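PDB 2FNU: UDP-4-amino-4,6-dideoxy-N-acetyl-beta-L-altrosamine transaminase from Helicobacter pylori, which catalyses the PLP-dependent amino transfer that makes UDP-4-amino-4,6-dideoxy-N-acetyl-beta-L-altrosamine, the second step in the biosynthesis of pseudaminic acid for flagellin modification. Local coordinates for residues T259-F264 / V358-H363; F264-F270 / V365-E370; L285-M290 / H342-L347. The contacts are given in a common frame with arbitrary orientation. Numbering follows the deposited sequence.

Contact 1. Residues T259-F264 / V358-H363; sequences TYDRIF and VQNIAH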
loop_
_atom_site.group_PDB
_atom_site.type_symbol
_atom_site.label_atom_id
_atom_site.label_comp_id
_atom_site.label_asym_id
_atom_site.label_seq_id
_atom_site.Cartn_x
_atom_site.Cartn_y
_atom_site.Cartn_z
ATOM N N THR B 259 -12.442 8.711 -33.431
ATOM C CA THR B 259 -11.976 9.914 -34.137
ATOM C C THR B 259 -10.560 9.710 -34.665
ATOM O O THR B 259 -10.280 9.994 -35.829
ATOM C CB THR B 259 -12.067 11.143 -33.228
ATOM O OG1 THR B 259 -13.447 11.374 -32.949
ATOM C CG2 THR B 259 -11.487 12.385 -33.902
ATOM N N TYR B 260 -9.657 9.208 -33.826
ATOM C CA TYR B 260 -8.350 8.844 -34.349
ATOM C C TYR B 260 -8.461 7.876 -35.534
ATOM O O TYR B 260 -7.769 8.039 -36.540
ATOM C CB TYR B 260 -7.548 8.137 -33.267
ATOM C CG TYR B 260 -6.866 8.986 -32.213
ATOM C CD1 TYR B 260 -5.961 9.992 -32.561
ATOM C CD2 TYR B 260 -7.050 8.713 -30.854
ATOM C CE1 TYR B 260 -5.280 10.724 -31.586
ATOM C CE2 TYR B 260 -6.383 9.459 -29.870
ATOM C CZ TYR B 260 -5.490 10.453 -30.249
ATOM O OH TYR B 260 -4.798 11.166 -29.291
ATOM N N ASP B 261 -9.300 6.843 -35.395
ATOM C CA ASP B 261 -9.465 5.843 -36.465
ATOM C C ASP B 261 -9.841 6.541 -37.776
ATOM O O ASP B 261 -9.270 6.228 -38.835
ATOM C CB ASP B 261 -10.550 4.831 -36.123
ATOM C CG ASP B 261 -10.151 3.860 -35.016
ATOM O OD1 ASP B 261 -8.993 3.853 -34.533
ATOM O OD2 ASP B 261 -11.045 3.073 -34.638
ATOM N N ARG B 262 -10.787 7.481 -37.705
ATOM C CA ARG B 262 -11.243 8.143 -38.938
ATOM C C ARG B 262 -10.090 8.887 -39.596
ATOM O O ARG B 262 -9.885 8.792 -40.820
ATOM C CB ARG B 262 -12.391 9.114 -38.673
ATOM C CG ARG B 262 -13.700 8.451 -38.306
ATOM C CD ARG B 262 -14.832 9.471 -38.373
ATOM N NE ARG B 262 -14.615 10.644 -37.516
ATOM C CZ ARG B 262 -14.864 10.679 -36.209
ATOM N NH1 ARG B 262 -15.327 9.592 -35.581
ATOM N NH2 ARG B 262 -14.651 11.811 -35.526
ATOM N N ILE B 263 -9.333 9.638 -38.794
ATOM C CA ILE B 263 -8.280 10.479 -39.349
ATOM C C ILE B 263 -7.086 9.650 -39.819
ATOM O O ILE B 263 -6.437 10.006 -40.813
ATOM C CB ILE B 263 -7.858 11.558 -38.309
ATOM C CG1 ILE B 263 -9.059 12.489 -38.043
ATOM C CG2 ILE B 263 -6.636 12.355 -38.769
ATOM C CD1 ILE B 263 -8.927 13.395 -36.827
ATOM N N PHE B 264 -6.815 8.539 -39.124
ATOM C CA PHE B 264 -5.699 7.667 -39.454
ATOM C C PHE B 264 -6.001 6.603 -40.509
ATOM O O PHE B 264 -5.094 5.873 -40.912
ATOM C CB PHE B 264 -5.214 6.939 -38.181
ATOM C CG PHE B 264 -4.609 7.847 -37.147
ATOM C CD1 PHE B 264 -4.026 9.060 -37.503
ATOM C CD2 PHE B 264 -4.592 7.467 -35.805
ATOM C CE1 PHE B 264 -3.444 9.898 -36.540
ATOM C CE2 PHE B 264 -4.008 8.291 -34.828
ATOM C CZ PHE B 264 -3.430 9.498 -35.197
ATOM N N VAL B 358 -8.677 15.742 -30.028
ATOM C CA VAL B 358 -8.286 14.533 -30.755
ATOM C C VAL B 358 -7.981 14.843 -32.227
ATOM O O VAL B 358 -7.011 14.335 -32.795
ATOM C CB VAL B 358 -9.342 13.411 -30.648
ATOM C CG1 VAL B 358 -8.888 12.138 -31.404
ATOM C CG2 VAL B 358 -9.575 13.062 -29.195
ATOM N N GLN B 359 -8.822 15.674 -32.846
ATOM C CA GLN B 359 -8.571 16.052 -34.240
ATOM C C GLN B 359 -7.232 16.759 -34.365
ATOM O O GLN B 359 -6.487 16.503 -35.304
ATOM C CB GLN B 359 -9.689 16.958 -34.752
ATOM C CG GLN B 359 -11.014 16.207 -34.850
ATOM C CD GLN B 359 -12.237 17.122 -34.885
ATOM O OE1 GLN B 359 -12.197 18.268 -34.412
ATOM N NE2 GLN B 359 -13.340 16.611 -35.437
ATOM N N ASN B 360 -6.908 17.632 -33.407
ATOM C CA ASN B 360 -5.630 18.328 -33.457
ATOM C C ASN B 360 -4.436 17.418 -33.238
ATOM O O ASN B 360 -3.439 17.491 -33.957
ATOM C CB ASN B 360 -5.600 19.526 -32.515
ATOM C CG ASN B 360 -6.170 20.770 -33.180
ATOM O OD1 ASN B 360 -5.420 21.627 -33.667
ATOM N ND2 ASN B 360 -7.502 20.832 -33.276
ATOM N N ILE B 361 -4.547 16.542 -32.248
ATOM C CA ILE B 361 -3.464 15.597 -31.997
ATOM C C ILE B 361 -3.250 14.686 -33.206
ATOM O O ILE B 361 -2.123 14.458 -33.641
ATOM C CB ILE B 361 -3.759 14.748 -30.738
ATOM C CG1 ILE B 361 -3.731 15.633 -29.489
ATOM C CG2 ILE B 361 -2.759 13.587 -30.596
ATOM C CD1 ILE B 361 -4.479 15.056 -28.306
ATOM N N ALA B 362 -4.341 14.136 -33.734
ATOM C CA ALA B 362 -4.243 13.185 -34.832
ATOM C C ALA B 362 -3.581 13.810 -36.064
ATOM O O ALA B 362 -2.691 13.216 -36.662
ATOM C CB ALA B 362 -5.628 12.647 -35.171
ATOM N N HIS B 363 -3.998 15.025 -36.415
ATOM C CA HIS B 363 -3.394 15.692 -37.547
ATOM C C HIS B 363 -1.900 16.011 -37.283
ATOM O O HIS B 363 -1.071 15.855 -38.183
ATOM C CB HIS B 363 -4.241 16.900 -37.973
ATOM C CG HIS B 363 -5.474 16.522 -38.745
ATOM N ND1 HIS B 363 -5.425 16.139 -40.072
ATOM C CD2 HIS B 363 -6.784 16.471 -38.388
ATOM C CE1 HIS B 363 -6.647 15.867 -40.496
ATOM N NE2 HIS B 363 -7.491 16.067 -39.498
#
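Two helices of the smaller, C-terminal part of this fold-type I aminotransferase pack here. T259-F264 is the last part of helix 246-264. V358-H363 lies within helix 355-370. The segment axes run roughly the same way, at 39° (signed crossing angle -39°), and come within 9.4 Å. T259 starts the contact: its CG2 lies 3.6 Å from V358 CG1 and 4.0 Å from Q359 CG. Its OG1 bonds back to the carbonyl of E255, one turn earlier.

Y260 is the central aromatic. Its CA is 6.0 Å from the CA of A362. V358 CG1 sits 3.6 Å from the centroid of the Y260 ring, almost on the ring normal, a clear CH-pi contact. I361 CG2 meets the ring edge, 3.4 Å from Y260 OH, and A362 CB is 3.7 Å from Y260 CD1. The hydroxyl is hydrogen-bonded to the carbonyl O of P348, so its polar end is satisfied beyond the two helices.

One turn on, I263 points at the other helix. Its CD1 is 3.7 Å from Q359 CA and its CG2 is 3.7 Å from A362 CB. The same CG2 lies over the imidazole of H363, 3.9 Å from the ring centroid. F264 closes the row. Its ring edge faces the carbonyl of A362, with CE1 3.4 Å from A362 O.

The small side chain of A362 lets Y260, I263 and F264 all come close. No polar bond links the two segments. Their contact is mainly apolar and CH-pi, so it rests on burial of apolar surface, while Y260 OH is paired outside it.

Contact 2. Residues F264-F270 / V365-E370; sequences FKDNPYF and VLKTFE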
loop_
_atom_site.group_PDB
_atom_site.type_symbol
_atom_site.label_atom_id
_atom_site.label_comp_id
_atom_site.label_asym_id
_atom_site.label_seq_id
_atom_site.Cartn_x
_atom_site.Cartn_y
_atom_site.Cartn_z
ATOM N N PHE B 264 -6.815 8.539 -39.124
ATOM C CA PHE B 264 -5.699 7.667 -39.454
ATOM C C PHE B 264 -6.001 6.603 -40.509
ATOM O O PHE B 264 -5.094 5.873 -40.912
ATOM C CB PHE B 264 -5.214 6.939 -38.181
ATOM C CG PHE B 264 -4.609 7.847 -37.147
ATOM C CD1 PHE B 264 -4.026 9.060 -37.503
ATOM C CD2 PHE B 264 -4.592 7.467 -35.805
ATOM C CE1 PHE B 264 -3.444 9.898 -36.540
ATOM C CE2 PHE B 264 -4.008 8.291 -34.828
ATOM C CZ PHE B 264 -3.430 9.498 -35.197
ATOM N N LYS B 265 -7.263 6.479 -40.933
ATOM C CA LYS B 265 -7.638 5.435 -41.900
ATOM C C LYS B 265 -6.752 5.533 -43.149
ATOM O O LYS B 265 -6.596 6.617 -43.713
ATOM C CB LYS B 265 -9.121 5.551 -42.264
ATOM C CG LYS B 265 -9.582 4.614 -43.373
ATOM C CD LYS B 265 -10.113 3.313 -42.834
ATOM C CE LYS B 265 -10.825 2.536 -43.930
ATOM N NZ LYS B 265 -11.582 1.387 -43.371
ATOM N N ASP B 266 -6.155 4.397 -43.526
ATOM C CA ASP B 266 -5.279 4.266 -44.716
ATOM C C ASP B 266 -4.028 5.137 -44.697
ATOM O O ASP B 266 -3.409 5.378 -45.747
ATOM C CB ASP B 266 -6.051 4.491 -46.029
ATOM C CG ASP B 266 -7.178 3.507 -46.223
ATOM O OD1 ASP B 266 -8.209 3.915 -46.787
ATOM O OD2 ASP B 266 -7.044 2.338 -45.804
ATOM N N ASN B 267 -3.627 5.613 -43.520
ATOM C CA ASN B 267 -2.387 6.378 -43.449
ATOM C C ASN B 267 -1.199 5.455 -43.786
ATOM O O ASN B 267 -1.243 4.244 -43.527
ATOM C CB ASN B 267 -2.227 7.046 -42.077
ATOM C CG ASN B 267 -1.584 6.135 -41.067
ATOM O OD1 ASN B 267 -0.361 6.035 -41.011
ATOM N ND2 ASN B 267 -2.393 5.445 -40.281
ATOM N N PRO B 268 -0.147 6.018 -44.398
ATOM C CA PRO B 268 1.020 5.250 -44.834
ATOM C C PRO B 268 2.086 4.928 -43.760
ATOM O O PRO B 268 3.055 4.215 -44.058
ATOM C CB PRO B 268 1.628 6.158 -45.907
ATOM C CG PRO B 268 1.309 7.526 -45.447
ATOM C CD PRO B 268 -0.044 7.442 -44.767
ATOM N N TYR B 269 1.896 5.399 -42.525
ATOM C CA TYR B 269 2.986 5.398 -41.530
ATOM C C TYR B 269 2.863 4.357 -40.420
ATOM O O TYR B 269 3.882 3.854 -39.928
ATOM C CB TYR B 269 3.088 6.757 -40.854
ATOM C CG TYR B 269 3.085 7.935 -41.806
ATOM C CD1 TYR B 269 4.141 8.149 -42.696
ATOM C CD2 TYR B 269 2.025 8.824 -41.811
ATOM C CE1 TYR B 269 4.134 9.244 -43.568
ATOM C CE2 TYR B 269 2.006 9.915 -42.668
ATOM C CZ TYR B 269 3.065 10.119 -43.538
ATOM O OH TYR B 269 3.041 11.208 -44.384
ATOM N N PHE B 270 1.635 4.061 -40.001
ATOM C CA PHE B 270 1.435 3.177 -38.848
ATOM C C PHE B 270 0.059 2.553 -38.886
ATOM O O PHE B 270 -0.820 3.036 -39.612
ATOM C CB PHE B 270 1.615 3.941 -37.520
ATOM C CG PHE B 270 0.786 5.196 -37.422
ATOM C CD1 PHE B 270 -0.581 5.134 -37.131
ATOM C CD2 PHE B 270 1.374 6.437 -37.639
ATOM C CE1 PHE B 270 -1.344 6.298 -37.063
ATOM C CE2 PHE B 270 0.616 7.617 -37.590
ATOM C CZ PHE B 270 -0.744 7.544 -37.289
ATOM N N VAL B 365 0.126 14.191 -35.285
ATOM C CA VAL B 365 0.834 12.898 -35.382
ATOM C C VAL B 365 1.178 12.624 -36.834
ATOM O O VAL B 365 2.307 12.252 -37.144
ATOM C CB VAL B 365 -0.007 11.731 -34.787
ATOM C CG1 VAL B 365 0.579 10.360 -35.111
ATOM C CG2 VAL B 365 -0.119 11.898 -33.290
ATOM N N LEU B 366 0.209 12.819 -37.732
ATOM C CA LEU B 366 0.470 12.588 -39.150
ATOM C C LEU B 366 1.578 13.503 -39.665
ATOM O O LEU B 366 2.462 13.038 -40.396
ATOM C CB LEU B 366 -0.806 12.729 -40.002
ATOM C CG LEU B 366 -1.850 11.643 -39.738
ATOM C CD1 LEU B 366 -3.143 12.014 -40.480
ATOM C CD2 LEU B 366 -1.365 10.254 -40.140
ATOM N N LYS B 367 1.534 14.775 -39.269
ATOM C CA LYS B 367 2.546 15.745 -39.711
ATOM C C LYS B 367 3.923 15.342 -39.224
ATOM O O LYS B 367 4.899 15.512 -39.936
ATOM C CB LYS B 367 2.221 17.163 -39.238
ATOM C CG LYS B 367 1.000 17.780 -39.923
ATOM C CD LYS B 367 1.129 17.792 -41.445
ATOM C CE LYS B 367 -0.117 18.367 -42.102
ATOM N NZ LYS B 367 -0.247 17.941 -43.526
ATOM N N THR B 368 3.989 14.808 -38.007
ATOM C CA THR B 368 5.246 14.376 -37.426
ATOM C C THR B 368 5.855 13.258 -38.270
ATOM O O THR B 368 7.030 13.321 -38.667
ATOM C CB THR B 368 5.030 13.895 -35.976
ATOM O OG1 THR B 368 4.544 14.987 -35.189
ATOM C CG2 THR B 368 6.337 13.366 -35.385
ATOM N N PHE B 369 5.068 12.225 -38.550
ATOM C CA PHE B 369 5.554 11.113 -39.357
ATOM C C PHE B 369 5.957 11.553 -40.755
ATOM O O PHE B 369 6.980 11.115 -41.278
ATOM C CB PHE B 369 4.533 9.981 -39.396
ATOM C CG PHE B 369 4.639 9.064 -38.216
ATOM C CD1 PHE B 369 3.909 9.317 -37.056
ATOM C CD2 PHE B 369 5.521 7.985 -38.241
ATOM C CE1 PHE B 369 4.040 8.479 -35.937
ATOM C CE2 PHE B 369 5.651 7.134 -37.135
ATOM C CZ PHE B 369 4.908 7.381 -35.981
ATOM N N GLU B 370 5.167 12.444 -41.334
ATOM C CA GLU B 370 5.455 12.958 -42.668
ATOM C C GLU B 370 6.847 13.589 -42.724
ATOM O O GLU B 370 7.525 13.516 -43.754
ATOM C CB GLU B 370 4.384 13.971 -43.071
ATOM C CG GLU B 370 4.453 14.420 -44.542
ATOM C CD GLU B 370 3.431 15.496 -44.866
ATOM O OE1 GLU B 370 3.057 16.276 -43.957
ATOM O OE2 GLU B 370 2.995 15.573 -46.036
#
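N267 uses both ends of its side-chain amide to organise its own loop. Its OD1 accepts from Y269 N at 2.8 Å and from F270 N at 3.0 Å, forming an Asx turn and an Asx motif. Its ND2 donates to F264 O at 2.8 Å and to F270 O at 3.0 Å. F264-N267 is a type II beta turn, closed by N267 N to F264 O at 3.0 Å. D266, with phi 61° and psi 19°, takes the left-handed position of the turn.

The loop built this way carries two aromatic side chains to helix segment V365-E370. Y269 has the largest share of the covered surface. F369 CB lies over one face of the Y269 ring, 3.7 Å from its centroid, in a CH-pi contact. The Y269 and F369 rings are near parallel but slid apart, with centroids 5.9 Å apart, so they barely overlap. Y269 OH reaches E370 CB at 3.3 Å.

F270 fills the space beside them. Its CE2 is 3.7 Å from both V365 CG1 and F369 CD1. Y269, F270 and F369 thus form an aromatic cluster. L366 CD2 fits among F264 CD1 (3.9 Å), N267 CB (3.8 Å), Y269 CD2 (4.0 Å) and F270 CZ (4.0 Å).

The loop leads from helix 246-264 into strand 270-272, the first strand of the small antiparallel sheet. Helix 355-370 lies between this loop and helix 298-307, where V365 touches L305 and F369 touches I301. F369 also reaches M290 and I345 on the sheet, and meets F294 edge-to-face.

Contact 3. Residues L285-M290 / H342-L347; sequences LYPILM and HAEISL
I288 and I345 form the apolar centre of this antiparallel strand pair, with I288 CG1 3.9 Å from I345 CB. I288 has chi1 p and chi2 t; I345 is m, t. On the same face I288 CG2 lies 4.0 Å from L347 CD1, and Y286 CD2 is 4.0 Å from that same L347 CD1. M290 is m, t, m and brings SD to 3.9 Å from I345 CD1.

Strand 286-290 is the middle strand of the three-stranded antiparallel sheet in the C-terminal part of the fold, between 270-272 and 344-347. Strands 286-290 and 344-347 cross at 147°, axes 4.7 Å apart. I288 and I345 are a hydrogen-bonded pair, CA-CA 5.4 Å: I288 N to I345 O is 2.8 Å and I345 N to I288 O is 2.9 Å. P287-S346 and L289-E344 are non-hydrogen-bonded pairs, CA-CA 4.5 and 4.6 Å. L347 N donates to Y286 O at 3.0 Å. M290 N donates to A343 O at 2.8 Å; H342 and A343 (phi/psi -82/-28°) are still helical, and E344 (-85/139°) is the first extended residue. A water bridges Y286 N (2.8 Å) and L347 O (2.6 Å).

P287, L289, E344 and S346 face the other way. E344 (t, m) curls along its strand, so OE2 accepts from S346 OG at 2.6 Å and sits 3.4 Å from P287 CB.

The face with Y286, I288, I345 and L347 is thus largely apolar and covered by helices 246-264 and 355-370, with the Y286 hydroxyl hydrogen-bonded to D261. The other holds the buried E344-S346 pair, which hydrogen-bonds to substrate-binding H315.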
loop_
_atom_site.group_PDB
_atom_site.type_symbol
_atom_site.label_atom_id
_atom_site.label_comp_id
_atom_site.label_asym_id
_atom_site.label_seq_id
_atom_site.Cartn_x
_atom_site.Cartn_y
_atom_site.Cartn_z
ATOM N N LEU B 285 -5.556 2.448 -23.370
ATOM C CA LEU B 285 -4.552 3.008 -24.294
ATOM C C LEU B 285 -5.107 3.081 -25.699
ATOM O O LEU B 285 -6.031 2.316 -26.046
ATOM C CB LEU B 285 -3.279 2.156 -24.351
ATOM C CG LEU B 285 -2.558 1.817 -23.045
ATOM C CD1 LEU B 285 -1.386 0.833 -23.264
ATOM C CD2 LEU B 285 -2.048 3.085 -22.376
ATOM N N TYR B 286 -4.518 3.961 -26.508
ATOM C CA TYR B 286 -4.759 3.956 -27.955
ATOM C C TYR B 286 -3.399 3.703 -28.615
ATOM O O TYR B 286 -2.639 4.651 -28.844
ATOM C CB TYR B 286 -5.331 5.301 -28.440
ATOM C CG TYR B 286 -5.685 5.262 -29.902
ATOM C CD1 TYR B 286 -6.958 4.858 -30.315
ATOM C CD2 TYR B 286 -4.729 5.572 -30.875
ATOM C CE1 TYR B 286 -7.295 4.803 -31.683
ATOM C CE2 TYR B 286 -5.053 5.499 -32.225
ATOM C CZ TYR B 286 -6.329 5.121 -32.614
ATOM O OH TYR B 286 -6.660 5.054 -33.953
ATOM N N PRO B 287 -3.045 2.424 -28.837
ATOM C CA PRO B 287 -1.753 2.087 -29.449
ATOM C C PRO B 287 -1.750 2.212 -30.961
ATOM O O PRO B 287 -2.719 1.823 -31.631
ATOM C CB PRO B 287 -1.550 0.598 -29.083
ATOM C CG PRO B 287 -2.631 0.283 -28.066
ATOM C CD PRO B 287 -3.773 1.219 -28.402
ATOM N N ILE B 288 -0.642 2.735 -31.482
ATOM C CA ILE B 288 -0.381 2.630 -32.915
ATOM C C ILE B 288 0.935 1.876 -33.100
ATOM O O ILE B 288 1.831 1.968 -32.238
ATOM C CB ILE B 288 -0.309 4.020 -33.616
ATOM C CG1 ILE B 288 0.870 4.847 -33.067
ATOM C CG2 ILE B 288 -1.648 4.757 -33.499
ATOM C CD1 ILE B 288 1.091 6.194 -33.808
ATOM N N LEU B 289 1.053 1.140 -34.206
ATOM C CA LEU B 289 2.278 0.388 -34.511
ATOM C C LEU B 289 2.945 0.946 -35.767
ATOM O O LEU B 289 2.384 0.849 -36.865
ATOM C CB LEU B 289 1.988 -1.112 -34.709
ATOM C CG LEU B 289 1.349 -1.850 -33.536
ATOM C CD1 LEU B 289 1.013 -3.271 -33.967
ATOM C CD2 LEU B 289 2.301 -1.833 -32.359
ATOM N N MET B 290 4.132 1.535 -35.607
ATOM C CA MET B 290 4.860 2.144 -36.733
ATOM C C MET B 290 5.319 1.124 -37.745
ATOM O O MET B 290 5.666 0.001 -37.390
ATOM C CB MET B 290 6.148 2.820 -36.241
ATOM C CG MET B 290 5.995 3.852 -35.169
ATOM S SD MET B 290 7.549 4.759 -34.941
ATOM C CE MET B 290 8.805 3.509 -34.702
ATOM N N HIS B 342 9.359 -2.032 -30.476
ATOM C CA HIS B 342 9.952 -1.059 -31.384
ATOM C C HIS B 342 8.870 -0.285 -32.116
ATOM O O HIS B 342 9.005 0.911 -32.337
ATOM C CB HIS B 342 10.909 -1.739 -32.361
ATOM C CG HIS B 342 12.092 -2.350 -31.685
ATOM N ND1 HIS B 342 12.778 -3.422 -32.209
ATOM C CD2 HIS B 342 12.708 -2.040 -30.519
ATOM C CE1 HIS B 342 13.768 -3.748 -31.397
ATOM N NE2 HIS B 342 13.747 -2.928 -30.365
ATOM N N ALA B 343 7.773 -0.964 -32.433
ATOM C CA ALA B 343 6.711 -0.356 -33.248
ATOM C C ALA B 343 5.746 0.534 -32.459
ATOM O O ALA B 343 5.160 1.476 -33.007
ATOM C CB ALA B 343 5.921 -1.438 -33.980
ATOM N N GLU B 344 5.560 0.248 -31.171
ATOM C CA GLU B 344 4.392 0.810 -30.479
ATOM C C GLU B 344 4.566 2.222 -29.919
ATOM O O GLU B 344 5.598 2.560 -29.325
ATOM C CB GLU B 344 3.966 -0.128 -29.337
ATOM C CG GLU B 344 2.528 0.103 -28.820
ATOM C CD GLU B 344 2.396 1.203 -27.757
ATOM O OE1 GLU B 344 3.408 1.579 -27.109
ATOM O OE2 GLU B 344 1.239 1.681 -27.572
ATOM N N ILE B 345 3.514 3.021 -30.087
ATOM C CA ILE B 345 3.397 4.344 -29.460
ATOM C C ILE B 345 1.977 4.464 -28.947
ATOM O O ILE B 345 1.034 4.159 -29.682
ATOM C CB ILE B 345 3.658 5.497 -30.450
ATOM C CG1 ILE B 345 5.069 5.373 -31.041
ATOM C CG2 ILE B 345 3.495 6.834 -29.743
ATOM C CD1 ILE B 345 5.378 6.441 -32.116
ATOM N N SER B 346 1.832 4.888 -27.686
ATOM C CA SER B 346 0.519 5.138 -27.094
ATOM C C SER B 346 0.184 6.611 -27.166
ATOM O O SER B 346 0.912 7.442 -26.631
ATOM C CB SER B 346 0.490 4.685 -25.638
ATOM O OG SER B 346 0.743 3.278 -25.589
ATOM N N LEU B 347 -0.927 6.922 -27.830
ATOM C CA LEU B 347 -1.343 8.317 -28.006
ATOM C C LEU B 347 -2.317 8.780 -26.934
ATOM O O LEU B 347 -3.025 7.957 -26.329
ATOM C CB LEU B 347 -1.999 8.486 -29.380
ATOM C CG LEU B 347 -1.128 8.128 -30.590
ATOM C CD1 LEU B 347 -1.951 8.346 -31.864
ATOM C CD2 LEU B 347 0.143 8.971 -30.653
HETATM O O HOH W 1 -2.723 5.641 -25.106
#

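From the N terminus, the chain first builds the large domain, then reaches helix 246-264, where contact 1 begins. F264 ends that helix and opens contact 2, so it belongs to both. Strands 270-272 and 286-290 follow, and the second starts contact 3. The chain returns through 342-347 and closes contact 3 first, a loop lying wholly within those of contacts 1 and 2. Helix 355-370 then closes contact 1 and, further along, contact 2. These two loops cross. Together the contacts tie two helices and a connecting loop to the three-stranded sheet. D261 to Y286, F264 to L347, and F270 to I288 join them directly.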